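Putative ATPase, AAA family (Prochlorococcus marinus subsp. pastoris str. CCMP1986, PDB 3CTD) is a putative DNA-dependent ATPase that probably helps cells respond to stalled DNA replication, represented here by the C-terminal part of the protein. Local coordinates at residues B[70-75]-B[111-116]; B[74-79]-B[92-97]; B[81-86]-B[123-128]. The protein carries 1 engineered substitution. All coordinates share one frame; numbering follows the deposited sequence.

Contact 1: residues B[70-75]-B[111-116]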
ATOM      1  N   PHE B  70      -8.333  14.877 -14.202  1.00 42.02           N
ATOM      2  CA  PHE B  70      -7.781  16.143 -13.767  1.00 41.37           C
ATOM      3  C   PHE B  70      -7.867  16.299 -12.228  1.00 42.41           C
ATOM      4  O   PHE B  70      -6.889  16.637 -11.568  1.00 44.89           O
ATOM      5  CB  PHE B  70      -8.428  17.301 -14.509  1.00 38.14           C
ATOM      6  CG  PHE B  70      -7.961  18.628 -14.071  1.00 42.97           C
ATOM      7  CD1 PHE B  70      -6.624  18.978 -14.173  1.00 44.92           C
ATOM      8  CD2 PHE B  70      -8.854  19.547 -13.549  1.00 47.15           C
ATOM      9  CE1 PHE B  70      -6.177  20.242 -13.768  1.00 49.88           C
ATOM     10  CE2 PHE B  70      -8.417  20.804 -13.129  1.00 52.75           C
ATOM     11  CZ  PHE B  70      -7.064  21.162 -13.250  1.00 49.61           C
ATOM     12  N   ILE B  71      -8.999  15.982 -11.637  1.00 40.21           N
ATOM     13  CA  ILE B  71      -9.111  16.115 -10.168  1.00 39.08           C
ATOM     14  C   ILE B  71      -8.105  15.191  -9.459  1.00 33.87           C
ATOM     15  O   ILE B  71      -7.432  15.593  -8.516  1.00 31.51           O
ATOM     16  CB  ILE B  71     -10.543  15.772  -9.687  1.00 35.29           C
ATOM     17  CG1 ILE B  71     -11.572  16.716 -10.340  1.00 32.45           C
ATOM     18  CG2 ILE B  71     -10.610  15.711  -8.171  1.00 28.30           C
ATOM     19  CD1 ILE B  71     -13.004  16.135 -10.323  1.00 28.88           C
ATOM     20  N   PHE B  72      -8.001  13.958  -9.923  1.00 31.59           N
ATOM     21  CA  PHE B  72      -7.012  13.001  -9.371  1.00 35.94           C
ATOM     22  C   PHE B  72      -5.554  13.429  -9.536  1.00 38.07           C
ATOM     23  O   PHE B  72      -4.730  13.088  -8.698  1.00 37.32           O
ATOM     24  CB  PHE B  72      -7.182  11.591  -9.938  1.00 30.43           C
ATOM     25  CG  PHE B  72      -8.154  10.775  -9.181  1.00 31.67           C
ATOM     26  CD1 PHE B  72      -7.960  10.533  -7.820  1.00 30.41           C
ATOM     27  CD2 PHE B  72      -9.273  10.268  -9.799  1.00 24.55           C
ATOM     28  CE1 PHE B  72      -8.869   9.781  -7.098  1.00 28.82           C
ATOM     29  CE2 PHE B  72     -10.161   9.518  -9.077  1.00 29.61           C
ATOM     30  CZ  PHE B  72      -9.974   9.279  -7.722  1.00 27.81           C
ATOM     31  N   ARG B  73      -5.248  14.177 -10.595  1.00 37.61           N
ATOM     32  CA  ARG B  73      -3.883  14.709 -10.773  1.00 41.78           C
ATOM     33  C   ARG B  73      -3.532  15.644  -9.638  1.00 40.67           C
ATOM     34  O   ARG B  73      -2.485  15.492  -9.010  1.00 44.79           O
ATOM     35  CB  ARG B  73      -3.731  15.447 -12.110  1.00 44.48           C
ATOM     36  CG  ARG B  73      -3.068  14.640 -13.209  1.00 46.58           C
ATOM     37  CD  ARG B  73      -3.017  15.399 -14.564  1.00 51.21           C
ATOM     38  NE  ARG B  73      -3.843  14.577 -15.426  1.00 57.50           N
ATOM     39  CZ  ARG B  73      -4.847  14.999 -16.170  1.00 55.13           C
ATOM     40  NH1 ARG B  73      -5.123  16.314 -16.254  1.00 51.77           N
ATOM     41  NH2 ARG B  73      -5.537  14.081 -16.845  1.00 52.01           N
ATOM     42  N   ARG B  74      -4.426  16.590  -9.377  1.00 37.25           N
ATOM     43  CA  ARG B  74      -4.248  17.543  -8.310  1.00 36.68           C
ATOM     44  C   ARG B  74      -4.271  16.917  -6.947  1.00 34.72           C
ATOM     45  O   ARG B  74      -3.562  17.365  -6.072  1.00 38.58           O
ATOM     46  CB  ARG B  74      -5.278  18.671  -8.394  1.00 37.54           C
ATOM     47  CG  ARG B  74      -5.037  19.608  -9.563  1.00 43.87           C
ATOM     48  CD  ARG B  74      -3.710  20.445  -9.508  1.00 52.07           C
ATOM     49  NE  ARG B  74      -3.502  21.102 -10.813  1.00 67.35           N
ATOM     50  CZ  ARG B  74      -3.979  22.318 -11.172  1.00 69.90           C
ATOM     51  NH1 ARG B  74      -4.680  23.067 -10.306  1.00 66.71           N
ATOM     52  NH2 ARG B  74      -3.752  22.792 -12.408  1.00 67.60           N
ATOM     53  N   LEU B  75      -5.069  15.875  -6.756  1.00 33.04           N
ATOM     54  CA  LEU B  75      -5.027  15.138  -5.514  1.00 29.04           C
ATOM     55  C   LEU B  75      -3.680  14.375  -5.357  1.00 30.70           C
ATOM     56  O   LEU B  75      -3.126  14.314  -4.249  1.00 33.48           O
ATOM     57  CB  LEU B  75      -6.200  14.171  -5.424  1.00 27.04           C
ATOM     58  CG  LEU B  75      -7.626  14.705  -5.231  1.00 25.09           C
ATOM     59  CD1 LEU B  75      -8.575  13.520  -5.339  1.00 18.64           C
ATOM     60  CD2 LEU B  75      -7.729  15.285  -3.848  1.00 21.02           C
ATOM     61  N   PHE B 111     -17.403   8.078  -4.894  1.00 37.97           N
ATOM     62  CA  PHE B 111     -16.941   7.761  -3.548  1.00 38.19           C
ATOM     63  C   PHE B 111     -15.397   7.691  -3.415  1.00 35.06           C
ATOM     64  O   PHE B 111     -14.841   7.910  -2.333  1.00 30.38           O
ATOM     65  CB  PHE B 111     -17.496   6.397  -3.127  1.00 44.62           C
ATOM     66  CG  PHE B 111     -19.008   6.349  -2.899  1.00 57.90           C
ATOM     67  CD1 PHE B 111     -19.522   6.063  -1.620  1.00 59.95           C
ATOM     68  CD2 PHE B 111     -19.917   6.509  -3.961  1.00 60.26           C
ATOM     69  CE1 PHE B 111     -20.921   5.984  -1.390  1.00 61.46           C
ATOM     70  CE2 PHE B 111     -21.312   6.433  -3.752  1.00 61.28           C
ATOM     71  CZ  PHE B 111     -21.815   6.162  -2.462  1.00 63.28           C
ATOM     72  N   PHE B 112     -14.714   7.286  -4.484  1.00 32.56           N
ATOM     73  CA  PHE B 112     -13.241   7.221  -4.462  1.00 31.83           C
ATOM     74  C   PHE B 112     -12.696   8.647  -4.568  1.00 29.63           C
ATOM     75  O   PHE B 112     -11.729   8.966  -3.891  1.00 29.64           O
ATOM     76  CB  PHE B 112     -12.668   6.287  -5.544  1.00 29.03           C
ATOM     77  CG  PHE B 112     -13.165   4.911  -5.421  1.00 27.35           C
ATOM     78  CD1 PHE B 112     -12.748   4.101  -4.367  1.00 29.13           C
ATOM     79  CD2 PHE B 112     -14.109   4.432  -6.296  1.00 31.54           C
ATOM     80  CE1 PHE B 112     -13.257   2.801  -4.211  1.00 31.13           C
ATOM     81  CE2 PHE B 112     -14.636   3.130  -6.163  1.00 32.47           C
ATOM     82  CZ  PHE B 112     -14.202   2.317  -5.125  1.00 33.77           C
ATOM     83  N   LEU B 113     -13.360   9.527  -5.336  1.00 26.49           N
ATOM     84  CA  LEU B 113     -12.969  10.943  -5.330  1.00 25.53           C
ATOM     85  C   LEU B 113     -13.122  11.496  -3.923  1.00 27.64           C
ATOM     86  O   LEU B 113     -12.209  12.123  -3.344  1.00 25.99           O
ATOM     87  CB  LEU B 113     -13.799  11.742  -6.338  1.00 25.50           C
ATOM     88  CG  LEU B 113     -13.415  11.578  -7.834  1.00 28.16           C
ATOM     89  CD1 LEU B 113     -14.535  12.028  -8.849  1.00 27.64           C
ATOM     90  CD2 LEU B 113     -12.051  12.222  -8.193  1.00 27.74           C
ATOM     91  N   SER B 114     -14.286  11.229  -3.355  1.00 28.54           N
ATOM     92  CA  SER B 114     -14.582  11.622  -2.003  1.00 28.81           C
ATOM     93  C   SER B 114     -13.622  11.042  -0.948  1.00 30.69           C
ATOM     94  O   SER B 114     -13.078  11.816  -0.160  1.00 31.27           O
ATOM     95  CB  SER B 114     -16.030  11.294  -1.705  1.00 27.85           C
ATOM     96  OG  SER B 114     -16.250  11.494  -0.357  1.00 29.10           O
ATOM     97  N   GLN B 115     -13.379   9.721  -0.923  1.00 30.34           N
ATOM     98  CA  GLN B 115     -12.359   9.159   0.005  1.00 27.87           C
ATOM     99  C   GLN B 115     -10.987   9.851  -0.098  1.00 30.32           C
ATOM    100  O   GLN B 115     -10.367  10.227   0.915  1.00 26.33           O
ATOM    101  CB  GLN B 115     -12.146   7.671  -0.230  1.00 26.16           C
ATOM    102  CG  GLN B 115     -10.965   7.108   0.526  1.00 32.52           C
ATOM    103  CD  GLN B 115     -11.178   5.664   0.985  1.00 37.55           C
ATOM    104  OE1 GLN B 115     -12.279   5.150   0.887  1.00 40.98           O
ATOM    105  NE2 GLN B 115     -10.115   4.996   1.451  1.00 34.58           N
ATOM    106  N   ALA B 116     -10.488   9.954  -1.333  1.00 28.79           N
ATOM    107  CA  ALA B 116      -9.200  10.557  -1.576  1.00 26.58           C
ATOM    108  C   ALA B 116      -9.168  12.014  -1.068  1.00 26.38           C
ATOM    109  O   ALA B 116      -8.230  12.443  -0.371  1.00 26.38           O
ATOM    110  CB  ALA B 116      -8.871  10.484  -3.057  1.00 24.88           C
TER

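Contact 2: residues B[74-79]-B[92-97]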
ATOM      1  N   ARG B  74      -4.426  16.590  -9.377  1.00 37.25           N
ATOM      2  CA  ARG B  74      -4.248  17.543  -8.310  1.00 36.68           C
ATOM      3  C   ARG B  74      -4.271  16.917  -6.947  1.00 34.72           C
ATOM      4  O   ARG B  74      -3.562  17.365  -6.072  1.00 38.58           O
ATOM      5  CB  ARG B  74      -5.278  18.671  -8.394  1.00 37.54           C
ATOM      6  CG  ARG B  74      -5.037  19.608  -9.563  1.00 43.87           C
ATOM      7  CD  ARG B  74      -3.710  20.445  -9.508  1.00 52.07           C
ATOM      8  NE  ARG B  74      -3.502  21.102 -10.813  1.00 67.35           N
ATOM      9  CZ  ARG B  74      -3.979  22.318 -11.172  1.00 69.90           C
ATOM     10  NH1 ARG B  74      -4.680  23.067 -10.306  1.00 66.71           N
ATOM     11  NH2 ARG B  74      -3.752  22.792 -12.408  1.00 67.60           N
ATOM     12  N   LEU B  75      -5.069  15.875  -6.756  1.00 33.04           N
ATOM     13  CA  LEU B  75      -5.027  15.138  -5.514  1.00 29.04           C
ATOM     14  C   LEU B  75      -3.680  14.375  -5.357  1.00 30.70           C
ATOM     15  O   LEU B  75      -3.126  14.314  -4.249  1.00 33.48           O
ATOM     16  CB  LEU B  75      -6.200  14.171  -5.424  1.00 27.04           C
ATOM     17  CG  LEU B  75      -7.626  14.705  -5.231  1.00 25.09           C
ATOM     18  CD1 LEU B  75      -8.575  13.520  -5.339  1.00 18.64           C
ATOM     19  CD2 LEU B  75      -7.729  15.285  -3.848  1.00 21.02           C
ATOM     20  N   LEU B  76      -3.141  13.815  -6.444  1.00 27.85           N
ATOM     21  CA  LEU B  76      -1.877  13.092  -6.343  1.00 31.81           C
ATOM     22  C   LEU B  76      -0.785  14.096  -5.983  1.00 34.51           C
ATOM     23  O   LEU B  76      -0.043  13.896  -5.013  1.00 33.43           O
ATOM     24  CB  LEU B  76      -1.517  12.335  -7.619  1.00 32.63           C
ATOM     25  CG  LEU B  76      -2.304  11.045  -7.944  1.00 36.42           C
ATOM     26  CD1 LEU B  76      -2.138  10.683  -9.446  1.00 32.21           C
ATOM     27  CD2 LEU B  76      -1.959   9.846  -7.048  1.00 35.08           C
ATOM     28  N   ILE B  77      -0.717  15.186  -6.747  1.00 32.53           N
ATOM     29  CA  ILE B  77       0.168  16.310  -6.436  1.00 32.77           C
ATOM     30  C   ILE B  77       0.078  16.804  -4.992  1.00 34.24           C
ATOM     31  O   ILE B  77       1.081  16.931  -4.307  1.00 35.60           O
ATOM     32  CB  ILE B  77      -0.102  17.496  -7.377  1.00 35.02           C
ATOM     33  CG1 ILE B  77       0.129  17.055  -8.838  1.00 38.19           C
ATOM     34  CG2 ILE B  77       0.741  18.716  -6.978  1.00 31.83           C
ATOM     35  CD1 ILE B  77      -0.177  18.165  -9.885  1.00 34.85           C
ATOM     36  N   SER B  78      -1.124  17.120  -4.537  1.00 33.19           N
ATOM     37  CA  SER B  78      -1.304  17.630  -3.204  1.00 31.86           C
ATOM     38  C   SER B  78      -0.882  16.581  -2.132  1.00 31.28           C
ATOM     39  O   SER B  78      -0.342  16.924  -1.071  1.00 32.01           O
ATOM     40  CB  SER B  78      -2.744  18.117  -3.037  1.00 30.00           C
ATOM     41  OG  SER B  78      -3.107  17.927  -1.695  1.00 36.26           O
ATOM     42  N   ALA B  79      -1.060  15.304  -2.422  1.00 28.80           N
ATOM     43  CA  ALA B  79      -0.555  14.276  -1.515  1.00 28.94           C
ATOM     44  C   ALA B  79       0.969  14.321  -1.261  1.00 29.55           C
ATOM     45  O   ALA B  79       1.465  13.830  -0.241  1.00 27.85           O
ATOM     46  CB  ALA B  79      -0.997  12.881  -2.013  1.00 29.94           C
ATOM     47  N   VAL B  92      -0.005   6.651  -1.572  1.00 28.37           N
ATOM     48  CA  VAL B  92      -0.446   5.299  -1.889  1.00 33.04           C
ATOM     49  C   VAL B  92      -1.969   5.221  -1.877  1.00 32.70           C
ATOM     50  O   VAL B  92      -2.551   4.606  -2.742  1.00 35.90           O
ATOM     51  CB  VAL B  92       0.126   4.260  -0.880  1.00 38.42           C
ATOM     52  CG1 VAL B  92      -0.411   2.825  -1.177  1.00 33.51           C
ATOM     53  CG2 VAL B  92       1.682   4.321  -0.816  1.00 37.75           C
ATOM     54  N   VAL B  93      -2.618   5.854  -0.900  1.00 33.17           N
ATOM     55  CA  VAL B  93      -4.067   5.745  -0.765  1.00 30.22           C
ATOM     56  C   VAL B  93      -4.755   6.445  -1.951  1.00 31.81           C
ATOM     57  O   VAL B  93      -5.684   5.903  -2.572  1.00 34.01           O
ATOM     58  CB  VAL B  93      -4.557   6.351   0.602  1.00 32.53           C
ATOM     59  CG1 VAL B  93      -6.102   6.565   0.638  1.00 27.27           C
ATOM     60  CG2 VAL B  93      -4.077   5.497   1.794  1.00 27.25           C
ATOM     61  N   VAL B  94      -4.329   7.661  -2.243  1.00 27.93           N
ATOM     62  CA  VAL B  94      -4.921   8.426  -3.324  1.00 30.00           C
ATOM     63  C   VAL B  94      -4.699   7.743  -4.671  1.00 34.80           C
ATOM     64  O   VAL B  94      -5.579   7.760  -5.509  1.00 32.42           O
ATOM     65  CB  VAL B  94      -4.290   9.821  -3.428  1.00 28.55           C
ATOM     66  CG1 VAL B  94      -4.731  10.455  -4.698  1.00 23.62           C
ATOM     67  CG2 VAL B  94      -4.662  10.655  -2.217  1.00 25.26           C
ATOM     68  N   GLN B  95      -3.515   7.151  -4.873  1.00 35.18           N
ATOM     69  CA  GLN B  95      -3.220   6.472  -6.121  1.00 35.75           C
ATOM     70  C   GLN B  95      -4.151   5.289  -6.281  1.00 33.89           C
ATOM     71  O   GLN B  95      -4.663   4.996  -7.350  1.00 36.00           O
ATOM     72  CB  GLN B  95      -1.752   6.034  -6.204  1.00 38.14           C
ATOM     73  CG  GLN B  95      -1.461   5.133  -7.390  1.00 42.15           C
ATOM     74  CD  GLN B  95      -1.716   5.843  -8.694  1.00 52.71           C
ATOM     75  OE1 GLN B  95      -1.300   7.012  -8.887  1.00 57.76           O
ATOM     76  NE2 GLN B  95      -2.400   5.157  -9.619  1.00 52.84           N
ATOM     77  N   SER B  96      -4.403   4.638  -5.177  1.00 27.46           N
ATOM     78  CA  SER B  96      -5.301   3.521  -5.155  1.00 28.20           C
ATOM     79  C   SER B  96      -6.797   3.907  -5.351  1.00 32.54           C
ATOM     80  O   SER B  96      -7.547   3.161  -5.957  1.00 35.36           O
ATOM     81  CB  SER B  96      -5.073   2.822  -3.812  1.00 30.55           C
ATOM     82  OG  SER B  96      -5.981   1.784  -3.610  1.00 32.96           O
ATOM     83  N   CYS B  97      -7.222   5.063  -4.825  1.00 30.54           N
ATOM     84  CA  CYS B  97      -8.490   5.686  -5.182  1.00 33.24           C
ATOM     85  C   CYS B  97      -8.583   5.936  -6.693  1.00 35.97           C
ATOM     86  O   CYS B  97      -9.579   5.548  -7.322  1.00 34.90           O
ATOM     87  CB  CYS B  97      -8.661   6.990  -4.404  1.00 31.81           C
ATOM     88  SG  CYS B  97      -8.973   6.686  -2.637  1.00 33.70           S
TER

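Contact 3: residues B[81-86]-B[123-128]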
ATOM      1  N   GLU B  81       2.889  17.406  -2.212  1.00 32.91           N
ATOM      2  CA  GLU B  81       3.221  18.781  -1.970  1.00 35.41           C
ATOM      3  C   GLU B  81       2.727  19.303  -0.617  1.00 36.78           C
ATOM      4  O   GLU B  81       3.445  20.048   0.038  1.00 37.73           O
ATOM      5  CB  GLU B  81       2.687  19.651  -3.079  1.00 35.86           C
ATOM      6  CG  GLU B  81       2.703  21.084  -2.693  1.00 45.39           C
ATOM      7  CD  GLU B  81       2.419  22.034  -3.844  1.00 48.67           C
ATOM      8  OE1 GLU B  81       3.195  22.996  -3.971  1.00 54.94           O
ATOM      9  OE2 GLU B  81       1.448  21.844  -4.610  1.00 49.29           O
ATOM     10  N   ASP B  82       1.517  18.903  -0.192  1.00 40.02           N
ATOM     11  CA  ASP B  82       0.861  19.498   0.983  1.00 32.97           C
ATOM     12  C   ASP B  82       0.776  18.528   2.140  1.00 34.59           C
ATOM     13  O   ASP B  82       0.720  18.955   3.260  1.00 37.44           O
ATOM     14  CB  ASP B  82      -0.552  19.966   0.660  1.00 34.24           C
ATOM     15  CG  ASP B  82      -0.590  21.118  -0.322  1.00 41.00           C
ATOM     16  OD1 ASP B  82       0.001  22.187  -0.029  1.00 39.76           O
ATOM     17  OD2 ASP B  82      -1.239  20.957  -1.390  1.00 43.15           O
ATOM     18  N   ILE B  83       0.722  17.223   1.896  1.00 31.74           N
ATOM     19  CA  ILE B  83       0.766  16.264   3.010  1.00 29.29           C
ATOM     20  C   ILE B  83       2.200  15.702   3.107  1.00 29.64           C
ATOM     21  O   ILE B  83       2.892  15.841   4.133  1.00 32.70           O
ATOM     22  CB  ILE B  83      -0.273  15.092   2.823  1.00 30.29           C
ATOM     23  CG1 ILE B  83      -1.706  15.519   3.142  1.00 24.51           C
ATOM     24  CG2 ILE B  83       0.100  13.843   3.637  1.00 29.04           C
ATOM     25  CD1 ILE B  83      -2.156  16.643   2.377  1.00 24.56           C
ATOM     26  N   GLY B  84       2.654  15.076   2.034  1.00 31.18           N
ATOM     27  CA  GLY B  84       4.076  14.720   1.892  1.00 31.24           C
ATOM     28  C   GLY B  84       4.535  13.770   2.964  1.00 33.84           C
ATOM     29  O   GLY B  84       3.787  12.857   3.361  1.00 33.70           O
ATOM     30  N   LEU B  85       5.752  13.985   3.476  1.00 33.40           N
ATOM     31  CA  LEU B  85       6.265  13.115   4.534  1.00 33.62           C
ATOM     32  C   LEU B  85       5.587  13.312   5.915  1.00 32.64           C
ATOM     33  O   LEU B  85       6.057  12.791   6.940  1.00 30.01           O
ATOM     34  CB  LEU B  85       7.784  13.265   4.639  1.00 32.99           C
ATOM     35  CG  LEU B  85       8.465  13.172   3.282  1.00 29.59           C
ATOM     36  CD1 LEU B  85       9.872  13.564   3.482  1.00 26.42           C
ATOM     37  CD2 LEU B  85       8.400  11.754   2.787  1.00 31.08           C
ATOM     38  N   ALA B  86       4.502  14.069   5.966  1.00 33.99           N
ATOM     39  CA  ALA B  86       3.715  14.071   7.213  1.00 35.05           C
ATOM     40  C   ALA B  86       3.026  12.698   7.275  1.00 34.58           C
ATOM     41  O   ALA B  86       2.800  12.143   8.356  1.00 35.31           O
ATOM     42  CB  ALA B  86       2.701  15.217   7.234  1.00 33.46           C
ATOM     43  N   SER B 123      -5.543  14.808   6.872  1.00 30.09           N
ATOM     44  CA  SER B 123      -4.202  14.318   7.221  1.00 27.54           C
ATOM     45  C   SER B 123      -3.404  15.433   7.831  1.00 32.16           C
ATOM     46  O   SER B 123      -3.665  16.617   7.499  1.00 28.75           O
ATOM     47  CB  SER B 123      -3.458  13.822   5.984  1.00 29.86           C
ATOM     48  OG  SER B 123      -4.131  12.723   5.422  1.00 35.41           O
ATOM     49  N   PRO B 124      -2.393  15.089   8.687  1.00 34.43           N
ATOM     50  CA  PRO B 124      -1.439  16.155   9.075  1.00 33.10           C
ATOM     51  C   PRO B 124      -0.772  16.706   7.816  1.00 32.04           C
ATOM     52  O   PRO B 124      -0.603  15.982   6.867  1.00 33.49           O
ATOM     53  CB  PRO B 124      -0.401  15.441  10.000  1.00 30.12           C
ATOM     54  CG  PRO B 124      -0.527  13.980   9.729  1.00 34.19           C
ATOM     55  CD  PRO B 124      -2.033  13.787   9.290  1.00 33.95           C
ATOM     56  N   LYS B 125      -0.389  17.975   7.822  1.00 37.40           N
ATOM     57  CA  LYS B 125       0.204  18.620   6.662  1.00 37.30           C
ATOM     58  C   LYS B 125       1.716  18.877   6.799  1.00 40.72           C
ATOM     59  O   LYS B 125       2.213  19.087   7.919  1.00 44.68           O
ATOM     60  CB  LYS B 125      -0.547  19.934   6.407  1.00 35.11           C
ATOM     61  CG  LYS B 125      -2.093  19.770   6.390  1.00 35.76           C
ATOM     62  CD  LYS B 125      -2.625  18.994   5.117  1.00 32.24           C
ATOM     63  CE  LYS B 125      -4.154  19.091   4.965  1.00 30.98           C
ATOM     64  NZ  LYS B 125      -4.916  18.341   6.055  1.00 28.55           N
ATOM     65  N   SER B 126       2.446  18.848   5.674  1.00 38.26           N
ATOM     66  CA  SER B 126       3.835  19.309   5.623  1.00 30.64           C
ATOM     67  C   SER B 126       4.201  19.640   4.236  1.00 33.97           C
ATOM     68  O   SER B 126       3.911  18.844   3.327  1.00 37.55           O
ATOM     69  CB  SER B 126       4.775  18.200   6.053  1.00 36.55           C
ATOM     70  OG  SER B 126       6.109  18.477   5.679  1.00 28.66           O
ATOM     71  N   ASN B 127       4.861  20.783   4.045  1.00 32.67           N
ATOM     72  CA  ASN B 127       5.373  21.132   2.704  1.00 34.94           C
ATOM     73  C   ASN B 127       6.884  20.804   2.514  1.00 37.08           C
ATOM     74  O   ASN B 127       7.547  21.376   1.610  1.00 34.41           O
ATOM     75  CB  ASN B 127       5.129  22.618   2.372  1.00 36.93           C
ATOM     76  CG  ASN B 127       5.945  23.569   3.258  1.00 36.33           C
ATOM     77  OD1 ASN B 127       6.586  23.155   4.220  1.00 40.68           O
ATOM     78  ND2 ASN B 127       5.916  24.838   2.935  1.00 39.61           N
ATOM     79  N   SER B 128       7.435  19.913   3.353  1.00 33.02           N
ATOM     80  CA  SER B 128       8.885  19.702   3.335  1.00 35.21           C
ATOM     81  C   SER B 128       9.461  19.154   2.004  1.00 39.20           C
ATOM     82  O   SER B 128      10.656  19.286   1.768  1.00 41.39           O
ATOM     83  CB  SER B 128       9.383  18.917   4.555  1.00 35.96           C
ATOM     84  OG  SER B 128       9.262  17.507   4.389  1.00 40.01           O
TER
HETATM   85  O   HOH W   1       6.764  16.530   3.218  1.00 33.53           O

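Contact 1: residues B[70-75]-B[111-116]
Phe70 O is gripped twice, by Arg74 N at 3.3 Å and, more weakly, by Arg73 N; both bonds belong to its own helix, and it takes no part in the contact. The joint with residues 111-116 is, by contrast, carried by apolar side chains, with no polar bond between the segments, and it illustrates how one methyl group can meet two side chains of the facing helix. That methyl is Leu113 CD2. Leu113 CG stands anti to the carbonyl carbon (chi1 -76°), and from there CD2 is laid over one face of the Phe72 ring, 3.7 Å from the ring centroid and 24° off the normal, a CH-pi contact. Leu113 CD2 is displaced toward the rim, closest to Phe72 CE2 at 3.4 Å. Leu113 CD2 also meets Ile71 CG2, the branch anti to the backbone N, at 3.8 Å, and the two side chains cross at about a right angle. Farther along, Leu75 CD1 reaches Ala116 CB at 3.8 Å; this small side chain also lies obliquely by the ring, 4.1 Å from Phe72 CE1. Cys98 of helix 90-104 also touches Phe72, and Phe42 and Ile46 of helix 36-47 cover Leu75. Ser114, pointing away, bonds through OG to Thr129 O of the second subunit. The axes of the two segments run nearly parallel, 19° apart and 11.0 Å at closest approach, an arrangement of two like-directed helices within the all-helical bundle of the MgsA C-terminal domain.

Contact 2: residues B[74-79]-B[92-97]
Leu76 leaves its helix with CB directed obliquely past the neighbour, and its torsions do the rest: CG lies anti to the carbonyl carbon (chi1 -74°), swinging the branch across the gap. Leu76 CG comes within 4.1 Å of Val94 CG1. Beyond it, Leu76 CD2 meets Val94 CG1 at 3.7 Å, the two side chains crossing obliquely. Leu76 CD2 also lies 3.4 Å from the amide oxygen Gln95 OE1, whereas Leu76 CD1 stays farther from Gln95 OE1, at 3.8 Å. Gln95 is brought there by a bend at chi2 (63°) after a start anti to the backbone N, so that its amide curls back to the leucine tip; its NE2 makes a weak hydrogen bond to Asp99, one turn on. Helices 68-83 and 90-104 are consecutive; segments 74-79 and 92-97 run antiparallel (171°), their axes 9.4 Å apart at closest approach, and so form a helical hairpin of the MgsA C-terminal domain. Val94 has the largest share of the contact from its helix. Val94 CG1, anti to the backbone N, faces Leu76 and also Leu75 CB at 4.1 Å, while Val94 CG2 is turned toward Ala79 CB, a looser 4.3 Å away. Ile91 packs on both Leu76 and Ala79 from the same helix as Val94. Subunits close in from other directions: Phe112 of the third subunit packs on Leu76, and Ser96 OG hydrogen-bonds to Gln95 OE1 of the second subunit.

Contact 3: residues B[81-86]-B[123-128]
Ser123 opens the loop by setting its CB against Ile83 CG1, 3.7 Å away. Pro124 follows, its carbonyl oxygen O lying 3.4 Å from Ala86 CB. Lys125 then crosses Ile83 obliquely: the chain, bent at chi2 and chi4, brushes Lys125 CD past Ile83 CD1 at 3.6 Å. Lys125 NZ folds back onto Ser123 O, 2.6 Å away in the plane of that carbonyl. Leu120 O, Ala121 O and Ser49 OG also bind NZ, so the ammonium group sits among carbonyls at the C-terminal end of helix 110-121, a site probably favourable to its charge. Here the loop crosses the last turn of helix 68-83, a wider pi-type turn that ends as Gly84 takes positive phi (62°). Ser126 N meets that end with the one hydrogen bond between the segments, to Asp82 O at 3.0 Å; it is bent at 144° and comes from above the carbonyl plane. Asp82 OD1 forms a salt bridge with Arg47 and a hydrogen bond with His162 of the second subunit. Ser126 CB packs on Ala86 CB, and Ser126 OG, anti to the backbone N, accepts from Ser128 N at 3.0 Å, which makes an ST turn. Asn127 places CA near Glu81 O in a CA-H...O contact. Ser128 OG accepts a bond from a water whose oxygen takes the N-H of Leu85, bridging the segments. Glu192 holds both serine hydroxyls, OE2 at Ser126 OG and OE1 at Ser128 OG, and Trp184 NE1 also binds the latter.

In the fold
Helix 68-83 is the common element, and the character of its contacts changes along its length. Contacts 1 and 2 share Leu75 and lie about 7 Å apart between centres; they are largely buried and joined mainly by apolar side chains, with Gln95 at the margin of contact 2, one to a nearly parallel helix, the other to an antiparallel one. They touch each other where Cys97 packs against Phe72, Phe112, Gln115 and Ala116, closing a three-helix core. Contact 3, centred about 17 Å from the centre of contact 1, takes up the end of the same helix. It is also mostly buried, though Pro124 is exposed, but there a backbone hydrogen bond, serine hydroxyls and a water are added to the aliphatic packing. All three contacts also touch the second subunit.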